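Local coordinates for protein racemase, putative (Roseobacter denitrificans, PDB 3TCS) that probably acts as a magnesium-dependent racemase or hydro-lyase of the mandelate racemase/muconate lactonizing enzyme family and binds D-alanine in this crystal, at residues Gln48-Val53 / Ile111-Gly116; Asp59-Val64 / Gly97-Arg102; Ala136-Met141 / Phe334-Pro339; Ala206-Thr211 / Cys234-Leu239. All coordinates share one frame; numbering follows the deposited sequence.

Contact 1. Residues Gln48-Val53 / Ile111-Gly116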
loop_
_atom_site.group_PDB
_atom_site.type_symbol
_atom_site.label_atom_id
_atom_site.label_comp_id
_atom_site.label_asym_id
_atom_site.label_seq_id
_atom_site.Cartn_x
_atom_site.Cartn_y
_atom_site.Cartn_z
ATOM N N GLN B 48 22.835 -18.292 -10.406
ATOM C CA GLN B 48 21.469 -17.813 -10.589
ATOM C C GLN B 48 20.444 -18.492 -9.692
ATOM O O GLN B 48 20.615 -19.640 -9.280
ATOM C CB GLN B 48 21.050 -17.981 -12.050
ATOM C CG GLN B 48 21.910 -17.183 -13.029
ATOM C CD GLN B 48 21.481 -17.373 -14.467
ATOM O OE1 GLN B 48 21.397 -18.498 -14.954
ATOM N NE2 GLN B 48 21.212 -16.270 -15.158
ATOM N N GLY B 49 19.377 -17.757 -9.394
ATOM C CA GLY B 49 18.303 -18.274 -8.566
ATOM C C GLY B 49 16.977 -17.819 -9.143
ATOM O O GLY B 49 16.906 -16.762 -9.770
ATOM N N TRP B 50 15.932 -18.613 -8.934
ATOM C CA TRP B 50 14.602 -18.299 -9.444
ATOM C C TRP B 50 13.577 -18.076 -8.339
ATOM O O TRP B 50 13.493 -18.851 -7.390
ATOM C CB TRP B 50 14.097 -19.429 -10.344
ATOM C CG TRP B 50 14.706 -19.442 -11.712
ATOM C CD1 TRP B 50 15.885 -20.021 -12.089
ATOM C CD2 TRP B 50 14.158 -18.839 -12.889
ATOM N NE1 TRP B 50 16.101 -19.818 -13.434
ATOM C CE2 TRP B 50 15.056 -19.095 -13.948
ATOM C CE3 TRP B 50 12.992 -18.106 -13.152
ATOM C CZ2 TRP B 50 14.826 -18.644 -15.255
ATOM C CZ3 TRP B 50 12.761 -17.655 -14.453
ATOM C CH2 TRP B 50 13.675 -17.928 -15.487
ATOM N N GLY B 51 12.788 -17.019 -8.491
ATOM C CA GLY B 51 11.758 -16.712 -7.521
ATOM C C GLY B 51 10.502 -16.315 -8.270
ATOM O O GLY B 51 10.399 -16.513 -9.481
ATOM N N GLN B 52 9.545 -15.738 -7.559
ATOM C CA GLN B 52 8.303 -15.334 -8.193
ATOM C C GLN B 52 7.684 -14.154 -7.464
ATOM O O GLN B 52 7.737 -14.089 -6.245
ATOM C CB GLN B 52 7.317 -16.506 -8.175
ATOM C CG GLN B 52 5.986 -16.199 -8.838
ATOM C CD GLN B 52 4.902 -17.173 -8.432
ATOM O OE1 GLN B 52 4.976 -18.368 -8.727
ATOM N NE2 GLN B 52 3.884 -16.664 -7.744
ATOM N N VAL B 53 7.108 -13.211 -8.202
ATOM C CA VAL B 53 6.441 -12.091 -7.547
ATOM C C VAL B 53 5.039 -12.614 -7.243
ATOM O O VAL B 53 4.657 -13.684 -7.712
ATOM C CB VAL B 53 6.333 -10.837 -8.462
ATOM C CG1 VAL B 53 7.717 -10.329 -8.828
ATOM C CG2 VAL B 53 5.523 -11.161 -9.707
ATOM N N ILE B 111 16.558 -15.025 -4.474
ATOM C CA ILE B 111 17.800 -15.040 -3.717
ATOM C C ILE B 111 17.857 -16.289 -2.840
ATOM O O ILE B 111 18.909 -16.904 -2.709
ATOM C CB ILE B 111 17.938 -13.747 -2.868
ATOM C CG1 ILE B 111 18.225 -12.568 -3.802
ATOM C CG2 ILE B 111 19.028 -13.901 -1.819
ATOM C CD1 ILE B 111 18.282 -11.217 -3.110
ATOM N N TRP B 112 16.733 -16.690 -2.251
ATOM C CA TRP B 112 16.759 -17.897 -1.425
ATOM C C TRP B 112 17.023 -19.138 -2.275
ATOM O O TRP B 112 17.721 -20.053 -1.843
ATOM C CB TRP B 112 15.457 -18.044 -0.629
ATOM C CG TRP B 112 15.418 -17.104 0.539
ATOM C CD1 TRP B 112 14.772 -15.903 0.609
ATOM C CD2 TRP B 112 16.112 -17.261 1.783
ATOM N NE1 TRP B 112 15.024 -15.300 1.822
ATOM C CE2 TRP B 112 15.841 -16.114 2.561
ATOM C CE3 TRP B 112 16.937 -18.263 2.317
ATOM C CZ2 TRP B 112 16.366 -15.939 3.849
ATOM C CZ3 TRP B 112 17.462 -18.087 3.598
ATOM C CH2 TRP B 112 17.171 -16.933 4.348
ATOM N N ASP B 113 16.476 -19.165 -3.487
ATOM C CA ASP B 113 16.702 -20.285 -4.394
ATOM C C ASP B 113 18.195 -20.330 -4.729
ATOM O O ASP B 113 18.810 -21.401 -4.761
ATOM C CB ASP B 113 15.894 -20.085 -5.675
ATOM C CG ASP B 113 16.010 -21.259 -6.625
ATOM O OD1 ASP B 113 15.704 -22.387 -6.198
ATOM O OD2 ASP B 113 16.402 -21.054 -7.795
ATOM N N LEU B 114 18.772 -19.158 -4.981
ATOM C CA LEU B 114 20.191 -19.059 -5.311
ATOM C C LEU B 114 21.043 -19.607 -4.170
ATOM O O LEU B 114 21.992 -20.348 -4.400
ATOM C CB LEU B 114 20.574 -17.599 -5.586
ATOM C CG LEU B 114 22.065 -17.254 -5.725
ATOM C CD1 LEU B 114 22.688 -18.039 -6.859
ATOM C CD2 LEU B 114 22.215 -15.767 -5.979
ATOM N N ARG B 115 20.695 -19.242 -2.941
ATOM C CA ARG B 115 21.437 -19.704 -1.771
ATOM C C ARG B 115 21.347 -21.216 -1.633
ATOM O O ARG B 115 22.348 -21.887 -1.384
ATOM C CB ARG B 115 20.899 -19.031 -0.506
ATOM C CG ARG B 115 21.263 -17.552 -0.380
ATOM C CD ARG B 115 20.477 -16.874 0.744
ATOM N NE ARG B 115 20.965 -15.521 1.020
ATOM C CZ ARG B 115 20.433 -14.701 1.922
ATOM N NH1 ARG B 115 19.386 -15.087 2.639
ATOM N NH2 ARG B 115 20.956 -13.496 2.121
ATOM N N GLY B 116 20.138 -21.750 -1.791
ATOM C CA GLY B 116 19.954 -23.183 -1.690
ATOM C C GLY B 116 20.775 -23.919 -2.733
ATOM O O GLY B 116 21.379 -24.950 -2.440
#
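D113 holds its CG anti to its own backbone N (chi1 -176°), which turns the carboxylate off helix 98-119 and onto strand 48-52, where OD2 accepts the N-H of W50. The bond is short and nearly straight, 2.7 Å from W50 N to D113 OD2, with the donor on the anti side of the carboxylate, 24° out of its plane. L114, one residue on, has a similar first torsion and lays CD1 alongside the start of the strand, 3.6 Å from Q48 N. Between these two side chains the backbones are in van der Waals contact: G49 CA lies 3.7 Å from L114 N, an approach possible because G49 has no side chain to run into the helix backbone. In this N-terminal domain, a helical bundle packs against an antiparallel sheet, and strand 48-52 lies at one edge of that sheet within the chain. G49 and G51 bond through their backbones to strand 37-43, while the N-H of W50 is taken by the helix. The W50 indole leads away from the helix and meets the ring of F31. The buried carboxylate has further partners: OD2 forms a salt bridge with K117, and OD1 accepts the backbone N-H of W369.

Contact 2. Residues Asp59-Val64 / Gly97-Arg102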
loop_
_atom_site.group_PDB
_atom_site.type_symbol
_atom_site.label_atom_id
_atom_site.label_comp_id
_atom_site.label_asym_id
_atom_site.label_seq_id
_atom_site.Cartn_x
_atom_site.Cartn_y
_atom_site.Cartn_z
ATOM N N ASP B 59 2.143 -8.312 -14.186
ATOM C CA ASP B 59 2.854 -7.490 -15.154
ATOM C C ASP B 59 3.127 -6.113 -14.538
ATOM O O ASP B 59 4.206 -5.544 -14.722
ATOM C CB ASP B 59 2.057 -7.381 -16.466
ATOM C CG ASP B 59 0.670 -6.796 -16.277
ATOM O OD1 ASP B 59 -0.046 -7.198 -15.332
ATOM O OD2 ASP B 59 0.283 -5.942 -17.102
ATOM N N ILE B 60 2.159 -5.590 -13.786
ATOM C CA ILE B 60 2.335 -4.293 -13.132
ATOM C C ILE B 60 3.399 -4.433 -12.043
ATOM O O ILE B 60 4.270 -3.577 -11.888
ATOM C CB ILE B 60 1.015 -3.802 -12.497
ATOM C CG1 ILE B 60 -0.026 -3.573 -13.600
ATOM C CG2 ILE B 60 1.260 -2.501 -11.710
ATOM C CD1 ILE B 60 -1.413 -3.171 -13.099
ATOM N N THR B 61 3.324 -5.525 -11.291
ATOM C CA THR B 61 4.289 -5.780 -10.233
ATOM C C THR B 61 5.709 -5.837 -10.799
ATOM O O THR B 61 6.646 -5.298 -10.205
ATOM C CB THR B 61 3.959 -7.101 -9.516
ATOM O OG1 THR B 61 2.653 -7.008 -8.931
ATOM C CG2 THR B 61 4.977 -7.395 -8.424
ATOM N N CYS B 62 5.871 -6.477 -11.955
ATOM C CA CYS B 62 7.202 -6.575 -12.552
ATOM C C CYS B 62 7.705 -5.208 -13.001
ATOM O O CYS B 62 8.901 -4.929 -12.941
ATOM C CB CYS B 62 7.195 -7.574 -13.711
ATOM S SG CYS B 62 7.106 -9.304 -13.140
ATOM N N THR B 63 6.792 -4.352 -13.445
ATOM C CA THR B 63 7.178 -3.004 -13.846
ATOM C C THR B 63 7.676 -2.277 -12.596
ATOM O O THR B 63 8.696 -1.581 -12.622
ATOM C CB THR B 63 5.980 -2.242 -14.454
ATOM O OG1 THR B 63 5.627 -2.846 -15.706
ATOM C CG2 THR B 63 6.337 -0.766 -14.685
ATOM N N VAL B 64 6.953 -2.451 -11.495
ATOM C CA VAL B 64 7.328 -1.825 -10.231
ATOM C C VAL B 64 8.672 -2.368 -9.750
ATOM O O VAL B 64 9.504 -1.629 -9.214
ATOM C CB VAL B 64 6.246 -2.078 -9.143
ATOM C CG1 VAL B 64 6.761 -1.672 -7.765
ATOM C CG2 VAL B 64 4.992 -1.284 -9.480
ATOM N N GLY B 97 2.631 0.042 0.804
ATOM C CA GLY B 97 1.569 -0.746 0.217
ATOM C C GLY B 97 1.987 -2.020 -0.476
ATOM O O GLY B 97 3.164 -2.381 -0.516
ATOM N N SER B 98 0.991 -2.664 -1.071
ATOM C CA SER B 98 1.137 -3.947 -1.737
ATOM C C SER B 98 2.098 -4.112 -2.910
ATOM O O SER B 98 2.918 -5.025 -2.898
ATOM C CB SER B 98 -0.250 -4.438 -2.168
ATOM O OG SER B 98 -0.188 -5.742 -2.719
ATOM N N TYR B 99 1.999 -3.256 -3.925
ATOM C CA TYR B 99 2.854 -3.431 -5.097
ATOM C C TYR B 99 4.354 -3.503 -4.842
ATOM O O TYR B 99 5.018 -4.387 -5.381
ATOM C CB TYR B 99 2.534 -2.379 -6.168
ATOM C CG TYR B 99 1.402 -2.802 -7.085
ATOM C CD1 TYR B 99 1.525 -3.929 -7.903
ATOM C CD2 TYR B 99 0.199 -2.094 -7.117
ATOM C CE1 TYR B 99 0.478 -4.340 -8.734
ATOM C CE2 TYR B 99 -0.853 -2.495 -7.940
ATOM C CZ TYR B 99 -0.708 -3.617 -8.746
ATOM O OH TYR B 99 -1.748 -4.010 -9.556
ATOM N N LEU B 100 4.901 -2.608 -4.024
ATOM C CA LEU B 100 6.338 -2.668 -3.758
ATOM C C LEU B 100 6.722 -3.993 -3.091
ATOM O O LEU B 100 7.753 -4.580 -3.418
ATOM C CB LEU B 100 6.790 -1.506 -2.863
ATOM C CG LEU B 100 8.308 -1.405 -2.643
ATOM C CD1 LEU B 100 8.971 -0.856 -3.894
ATOM C CD2 LEU B 100 8.611 -0.509 -1.444
ATOM N N ARG B 101 5.898 -4.466 -2.156
ATOM C CA ARG B 101 6.191 -5.718 -1.461
ATOM C C ARG B 101 6.028 -6.914 -2.383
ATOM O O ARG B 101 6.793 -7.871 -2.301
ATOM C CB ARG B 101 5.293 -5.900 -0.233
ATOM C CG ARG B 101 5.744 -5.122 0.986
ATOM C CD ARG B 101 5.492 -3.664 0.789
ATOM N NE ARG B 101 6.011 -2.835 1.868
ATOM C CZ ARG B 101 6.036 -1.511 1.805
ATOM N NH1 ARG B 101 5.566 -0.908 0.722
ATOM N NH2 ARG B 101 6.544 -0.797 2.800
ATOM N N ARG B 102 5.019 -6.869 -3.247
ATOM C CA ARG B 102 4.790 -7.957 -4.197
ATOM C C ARG B 102 6.015 -8.113 -5.091
ATOM O O ARG B 102 6.386 -9.226 -5.470
ATOM C CB ARG B 102 3.579 -7.654 -5.084
ATOM C CG ARG B 102 2.233 -7.745 -4.391
ATOM C CD ARG B 102 1.124 -7.253 -5.318
ATOM N NE ARG B 102 -0.188 -7.352 -4.684
ATOM C CZ ARG B 102 -1.127 -8.229 -5.028
ATOM N NH1 ARG B 102 -0.912 -9.097 -6.014
ATOM N NH2 ARG B 102 -2.282 -8.240 -4.377
HETATM O O HOH W 1 1.179 -9.176 -8.304
#
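The ring of Y99 receives I60 over one face and T61 at its rim. I60 CG2 stands 4.0 Å from the centroid of the Y99 ring, 27° off the normal, a CH-pi contact, and I60 CD1 reaches on toward Y99 OH. T61 OG1 sits in the plane of the ring, 3.4 Å from Y99 CD1. The other flat group, the guanidinium of R102, is used along its edge: NE faces S98 OG in plane, at an unusually short N...O distance whose exact length is doubtful, and NH1 donates to a water at 3.1 Å that is also hydrogen-bonded to T61 OG1, 2.7 Å away. That water joins the two helices where no direct hydrogen bond crosses between them. T61 keeps OG1 beside its own backbone N (chi1 -61°), turned toward ring and water, while CG2 packs 3.6 Å from R102 CB. Helices 58-73 and 98-119, both in the N-terminal domain of the family, cross here at 78° with segment axes 8.6 Å apart, and the contact also lies at the dimer interface. F95 of the second subunit meets the Y99 ring and makes a cation-pi contact with R102, whose NH2 donates to K94 O of that same subunit. I60 packs on T63 and V64 on I60, both partners of the second subunit. Farther along, V64 CG1 rests 4.0 Å from Y99 O, an apolar branch against helix backbone. The R102 side chain is about 10 Å from that of E257, a magnesium ligand.

Contact 3. Residues Ala136-Met141 / Phe334-Pro339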
loop_
_atom_site.group_PDB
_atom_site.type_symbol
_atom_site.label_atom_id
_atom_site.label_comp_id
_atom_site.label_asym_id
_atom_site.label_seq_id
_atom_site.Cartn_x
_atom_site.Cartn_y
_atom_site.Cartn_z
ATOM N N ALA B 136 -1.655 -31.051 4.437
ATOM C CA ALA B 136 -2.336 -29.981 3.723
ATOM C C ALA B 136 -3.840 -30.012 3.931
ATOM O O ALA B 136 -4.408 -31.066 4.225
ATOM C CB ALA B 136 -2.029 -30.086 2.241
ATOM N N TYR B 137 -4.486 -28.858 3.806
ATOM C CA TYR B 137 -5.933 -28.830 3.915
ATOM C C TYR B 137 -6.479 -28.415 2.557
ATOM O O TYR B 137 -5.955 -27.490 1.929
ATOM C CB TYR B 137 -6.402 -27.893 5.044
ATOM C CG TYR B 137 -6.233 -26.396 4.855
ATOM C CD1 TYR B 137 -7.156 -25.656 4.118
ATOM C CD2 TYR B 137 -5.214 -25.704 5.517
ATOM C CE1 TYR B 137 -7.078 -24.250 4.055
ATOM C CE2 TYR B 137 -5.127 -24.300 5.463
ATOM C CZ TYR B 137 -6.064 -23.585 4.737
ATOM O OH TYR B 137 -6.007 -22.206 4.726
ATOM N N ALA B 138 -7.494 -29.134 2.080
ATOM C CA ALA B 138 -8.095 -28.836 0.785
ATOM C C ALA B 138 -8.841 -27.517 0.903
ATOM O O ALA B 138 -9.787 -27.384 1.679
ATOM C CB ALA B 138 -9.040 -29.949 0.368
ATOM N N SER B 139 -8.409 -26.533 0.128
ATOM C CA SER B 139 -9.017 -25.220 0.199
ATOM C C SER B 139 -9.878 -24.852 -1.008
ATOM O O SER B 139 -9.389 -24.778 -2.134
ATOM C CB SER B 139 -7.910 -24.177 0.403
ATOM O OG SER B 139 -8.434 -22.913 0.760
ATOM N N SER B 140 -11.169 -24.635 -0.758
ATOM C CA SER B 140 -12.104 -24.233 -1.804
ATOM C C SER B 140 -12.113 -22.709 -1.862
ATOM O O SER B 140 -12.164 -22.049 -0.825
ATOM C CB SER B 140 -13.520 -24.722 -1.496
ATOM O OG SER B 140 -14.451 -24.053 -2.331
ATOM N N MET B 141 -12.072 -22.156 -3.070
ATOM C CA MET B 141 -12.056 -20.706 -3.255
ATOM C C MET B 141 -13.419 -20.142 -3.653
ATOM O O MET B 141 -13.643 -18.933 -3.597
ATOM C CB MET B 141 -11.056 -20.335 -4.354
ATOM C CG MET B 141 -9.655 -20.860 -4.152
ATOM S SD MET B 141 -8.871 -20.151 -2.707
ATOM C CE MET B 141 -7.740 -21.468 -2.263
ATOM N N PHE B 334 -4.062 -25.667 0.711
ATOM C CA PHE B 334 -3.857 -26.268 -0.600
ATOM C C PHE B 334 -5.085 -26.098 -1.484
ATOM O O PHE B 334 -6.094 -26.764 -1.288
ATOM C CB PHE B 334 -3.537 -27.752 -0.439
ATOM C CG PHE B 334 -2.979 -28.388 -1.681
ATOM C CD1 PHE B 334 -1.636 -28.235 -2.012
ATOM C CD2 PHE B 334 -3.803 -29.121 -2.528
ATOM C CE1 PHE B 334 -1.119 -28.808 -3.175
ATOM C CE2 PHE B 334 -3.296 -29.697 -3.696
ATOM C CZ PHE B 334 -1.951 -29.538 -4.017
ATOM N N SER B 335 -4.995 -25.200 -2.458
ATOM C CA SER B 335 -6.111 -24.960 -3.360
ATOM C C SER B 335 -6.461 -26.214 -4.147
ATOM O O SER B 335 -5.576 -26.882 -4.684
ATOM C CB SER B 335 -5.773 -23.848 -4.349
ATOM O OG SER B 335 -6.798 -23.739 -5.321
ATOM N N ILE B 336 -7.748 -26.543 -4.212
ATOM C CA ILE B 336 -8.166 -27.712 -4.976
ATOM C C ILE B 336 -8.993 -27.314 -6.201
ATOM O O ILE B 336 -9.663 -28.146 -6.806
ATOM C CB ILE B 336 -8.948 -28.740 -4.089
ATOM C CG1 ILE B 336 -9.993 -28.046 -3.214
ATOM C CG2 ILE B 336 -7.960 -29.489 -3.185
ATOM C CD1 ILE B 336 -11.183 -27.492 -3.967
ATOM N N GLU B 337 -8.926 -26.037 -6.574
ATOM C CA GLU B 337 -9.661 -25.546 -7.739
ATOM C C GLU B 337 -8.992 -26.037 -9.022
ATOM O O GLU B 337 -7.795 -26.323 -9.038
ATOM C CB GLU B 337 -9.706 -24.011 -7.741
ATOM C CG GLU B 337 -10.379 -23.379 -6.525
ATOM C CD GLU B 337 -11.825 -23.814 -6.358
ATOM O OE1 GLU B 337 -12.432 -24.280 -7.348
ATOM O OE2 GLU B 337 -12.364 -23.680 -5.238
ATOM N N GLY B 338 -9.775 -26.143 -10.091
ATOM C CA GLY B 338 -9.244 -26.601 -11.361
ATOM C C GLY B 338 -9.008 -25.461 -12.334
ATOM O O GLY B 338 -9.104 -24.294 -11.958
ATOM N N PRO B 339 -8.709 -25.768 -13.606
ATOM C CA PRO B 339 -8.458 -24.747 -14.627
ATOM C C PRO B 339 -9.617 -23.795 -14.910
ATOM O O PRO B 339 -9.415 -22.736 -15.501
ATOM C CB PRO B 339 -8.057 -25.574 -15.849
ATOM C CG PRO B 339 -8.824 -26.842 -15.660
ATOM C CD PRO B 339 -8.624 -27.119 -14.185
#
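A138 and S139 pair in parallel with F334 and S335: F334 N donates to Y137 O at 2.9 Å, and F334 O in turn takes the N-H of S139, with 2.7 Å between S139 N and F334 O. That second donor stands above the carbonyl plane, 42° out of it. S139 O accepts I336 N at 3.2 Å, and a CA-H...O contact from S335 CA adds to the load on the same oxygen. Beyond the strands a side chain takes over: E337 OE2 accepts M141 N at 2.7 Å in a nearly straight bond, meeting it on the anti side, 17° out of the carboxylate plane. R153 gives this oxygen a salt bridge, which would stabilise its negative charge. The buried hydroxyls are satisfied beyond the two segments: S139 OG pairs with E333, S140 OG with E150, and Y137 OH with K167. S140 O is taken by R169. Apolar atoms fill in between. M141 CG lies 3.5 Å from E337 CG, and M141 CE folds back to 3.7 Å from S335 CB. I336 places CG1 between its backbone N and carbonyl carbon (chi1 46°), which sets CG1 against S139 O and CG2 3.7 Å from A138 CB; this side chain also touches R153, L154 and L157 of helix 147-161. M141 touches the bound D-alanine, and K167, R169 and E333 also line its pocket. Strands 132-139 and 332-335 are the first and last parallel strands of the TIM barrel; their pairing closes it, and their C-terminal ends open onto the active-site pocket, as in the enolase superfamily.

Contact 4. Residues Ala206-Thr211 / Cys234-Leu239. With DAL (D-alanine), chain L.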
loop_
_atom_site.group_PDB
_atom_site.type_symbol
_atom_site.label_atom_id
_atom_site.label_comp_id
_atom_site.label_asym_id
_atom_site.label_seq_id
_atom_site.Cartn_x
_atom_site.Cartn_y
_atom_site.Cartn_z
ATOM N N ALA B 206 -14.478 -16.217 5.915
ATOM C CA ALA B 206 -15.539 -15.260 5.590
ATOM C C ALA B 206 -15.065 -14.067 4.764
ATOM O O ALA B 206 -15.859 -13.201 4.394
ATOM C CB ALA B 206 -16.200 -14.768 6.875
ATOM N N ASN B 207 -13.768 -14.025 4.488
ATOM C CA ASN B 207 -13.164 -12.957 3.700
ATOM C C ASN B 207 -13.700 -11.548 3.966
ATOM O O ASN B 207 -14.194 -10.882 3.057
ATOM C CB ASN B 207 -13.276 -13.300 2.208
ATOM C CG ASN B 207 -12.381 -14.472 1.814
ATOM O OD1 ASN B 207 -11.155 -14.332 1.714
ATOM N ND2 ASN B 207 -12.985 -15.636 1.610
ATOM N N SER B 208 -13.600 -11.109 5.222
ATOM C CA SER B 208 -14.017 -9.769 5.645
ATOM C C SER B 208 -15.493 -9.412 5.483
ATOM O O SER B 208 -15.843 -8.236 5.408
ATOM C CB SER B 208 -13.182 -8.713 4.909
ATOM O OG SER B 208 -11.817 -8.773 5.281
ATOM N N CYS B 209 -16.366 -10.406 5.471
ATOM C CA CYS B 209 -17.783 -10.125 5.274
ATOM C C CYS B 209 -18.602 -9.549 6.428
ATOM O O CYS B 209 -19.419 -8.650 6.223
ATOM C CB CYS B 209 -18.484 -11.393 4.783
ATOM S SG CYS B 209 -20.290 -11.232 4.636
ATOM N N TYR B 210 -18.366 -10.048 7.635
ATOM C CA TYR B 210 -19.171 -9.686 8.802
ATOM C C TYR B 210 -18.808 -8.569 9.763
ATOM O O TYR B 210 -17.664 -8.139 9.857
ATOM C CB TYR B 210 -19.371 -10.940 9.652
ATOM C CG TYR B 210 -19.833 -12.152 8.884
ATOM C CD1 TYR B 210 -21.022 -12.128 8.158
ATOM C CD2 TYR B 210 -19.103 -13.343 8.917
ATOM C CE1 TYR B 210 -21.481 -13.258 7.487
ATOM C CE2 TYR B 210 -19.555 -14.485 8.245
ATOM C CZ TYR B 210 -20.748 -14.430 7.536
ATOM O OH TYR B 210 -21.223 -15.552 6.903
ATOM N N THR B 211 -19.830 -8.120 10.489
ATOM C CA THR B 211 -19.672 -7.124 11.538
ATOM C C THR B 211 -19.402 -8.050 12.725
ATOM O O THR B 211 -19.725 -9.238 12.663
ATOM C CB THR B 211 -20.982 -6.350 11.812
ATOM O OG1 THR B 211 -22.029 -7.280 12.128
ATOM C CG2 THR B 211 -21.382 -5.523 10.603
ATOM N N CYS B 234 -14.217 -10.454 10.086
ATOM C CA CYS B 234 -14.542 -9.048 9.843
ATOM C C CYS B 234 -13.555 -8.374 8.899
ATOM O O CYS B 234 -12.489 -8.921 8.609
ATOM C CB CYS B 234 -14.536 -8.281 11.170
ATOM S SG CYS B 234 -15.539 -9.011 12.480
ATOM N N PRO B 235 -13.901 -7.172 8.398
ATOM C CA PRO B 235 -12.994 -6.457 7.492
ATOM C C PRO B 235 -11.593 -6.525 8.100
ATOM O O PRO B 235 -11.381 -6.111 9.241
ATOM C CB PRO B 235 -13.571 -5.049 7.482
ATOM C CG PRO B 235 -15.059 -5.323 7.549
ATOM C CD PRO B 235 -15.148 -6.410 8.610
ATOM N N TYR B 236 -10.641 -7.054 7.340
ATOM C CA TYR B 236 -9.284 -7.230 7.846
ATOM C C TYR B 236 -8.576 -5.980 8.353
ATOM O O TYR B 236 -7.686 -6.078 9.202
ATOM C CB TYR B 236 -8.419 -7.941 6.796
ATOM C CG TYR B 236 -7.938 -7.080 5.646
ATOM C CD1 TYR B 236 -6.869 -6.197 5.810
ATOM C CD2 TYR B 236 -8.525 -7.181 4.382
ATOM C CE1 TYR B 236 -6.392 -5.435 4.738
ATOM C CE2 TYR B 236 -8.058 -6.425 3.303
ATOM C CZ TYR B 236 -6.992 -5.557 3.487
ATOM O OH TYR B 236 -6.519 -4.827 2.416
ATOM N N TRP B 237 -8.971 -4.817 7.841
ATOM C CA TRP B 237 -8.369 -3.550 8.242
ATOM C C TRP B 237 -8.946 -2.980 9.538
ATOM O O TRP B 237 -8.535 -1.910 9.981
ATOM C CB TRP B 237 -8.506 -2.521 7.113
ATOM C CG TRP B 237 -9.921 -2.267 6.662
ATOM C CD1 TRP B 237 -10.784 -1.329 7.153
ATOM C CD2 TRP B 237 -10.634 -2.972 5.638
ATOM N NE1 TRP B 237 -11.988 -1.405 6.496
ATOM C CE2 TRP B 237 -11.925 -2.405 5.561
ATOM C CE3 TRP B 237 -10.308 -4.029 4.778
ATOM C CZ2 TRP B 237 -12.893 -2.857 4.657
ATOM C CZ3 TRP B 237 -11.271 -4.483 3.877
ATOM C CH2 TRP B 237 -12.548 -3.893 3.825
ATOM N N GLU B 238 -9.901 -3.689 10.137
ATOM C CA GLU B 238 -10.510 -3.262 11.401
ATOM C C GLU B 238 -10.092 -4.251 12.484
ATOM O O GLU B 238 -10.868 -5.123 12.885
ATOM C CB GLU B 238 -12.039 -3.245 11.292
ATOM C CG GLU B 238 -12.602 -2.191 10.348
ATOM C CD GLU B 238 -12.245 -0.773 10.763
ATOM O OE1 GLU B 238 -12.112 -0.516 11.977
ATOM O OE2 GLU B 238 -12.112 0.096 9.875
ATOM N N LEU B 239 -8.859 -4.106 12.956
ATOM C CA LEU B 239 -8.308 -5.000 13.964
ATOM C C LEU B 239 -9.176 -5.161 15.209
ATOM O O LEU B 239 -9.323 -6.271 15.723
ATOM C CB LEU B 239 -6.908 -4.526 14.362
ATOM C CG LEU B 239 -5.885 -4.495 13.222
ATOM C CD1 LEU B 239 -4.564 -3.940 13.736
ATOM C CD2 LEU B 239 -5.696 -5.897 12.658
HETATM N N DAL L . -7.253 -18.098 2.660
HETATM C CA DAL L . -8.156 -18.000 1.499
HETATM C CB DAL L . -7.538 -18.674 0.282
HETATM C C DAL L . -8.413 -16.565 1.182
HETATM O O DAL L . -8.914 -15.855 1.993
#
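S208 and P235 are pressed together at the tight centre of this contact, with S208 CB 3.4 Å from P235 CA, closer than usual for two carbons. S208 OG, beside its own backbone N at chi1 -66°, accepts Y236 N at 2.9 Å along a bent path of 144°, and its other polar partner is the carboxylate of E232. Two CA-H...O contacts knit the backbones around this bond: S208 CA to C234 O at 3.4 Å, and C234 CA to Y210 O at 3.3 Å. The same Y210 O lies 3.3 Å from P235 CD, packed between the proline ring and C234. Away from this centre the fit slackens. T211 is exposed, and its C lies 4.0 Å from C234 SG. On the Y236 side, S208 OG meets the ring at its edge, 3.8 Å from CD2, while the phenol extends to the second subunit, where its OH bonds to H93 O. W237 lays its ring face on P235 CB of its own loop and packs on P263 of that other subunit. N207, in the type I' turn from A206 to C209, belongs to the D-alanine pocket, and its backbone N donates to D205, a magnesium ligand. The two loops follow neighbouring parallel barrel strands, 201-205 and 229-231; T211 N-caps helix 212-224 and E238 stands at the N-cap of helix 239-248, while the C234 side chain packs on Q241, T242 and V245 of the latter and on P212 at the start of the former.

How the contacts relate
Contacts 1 and 2 belong to the N-terminal domain and share helix 98-119; they meet where V53 packs on T61 and R102. Contacts 3 and 4 lie in the barrel domain, contact 4 nested in the chain between the strands that contact 3 joins. Contacts 1, 2 and 3 are buried, whereas contact 4 is partly open. Their chemistry follows their place: a carboxylate gripping a sheet edge in contact 1, apolar and aromatic packing with a bridging water in contact 2, a backbone ladder in contact 3, a serine-held loop pair in contact 4. Contacts 2 and 4 both touch the second subunit; contacts 3 and 4 each supply a residue to the D-alanine pocket.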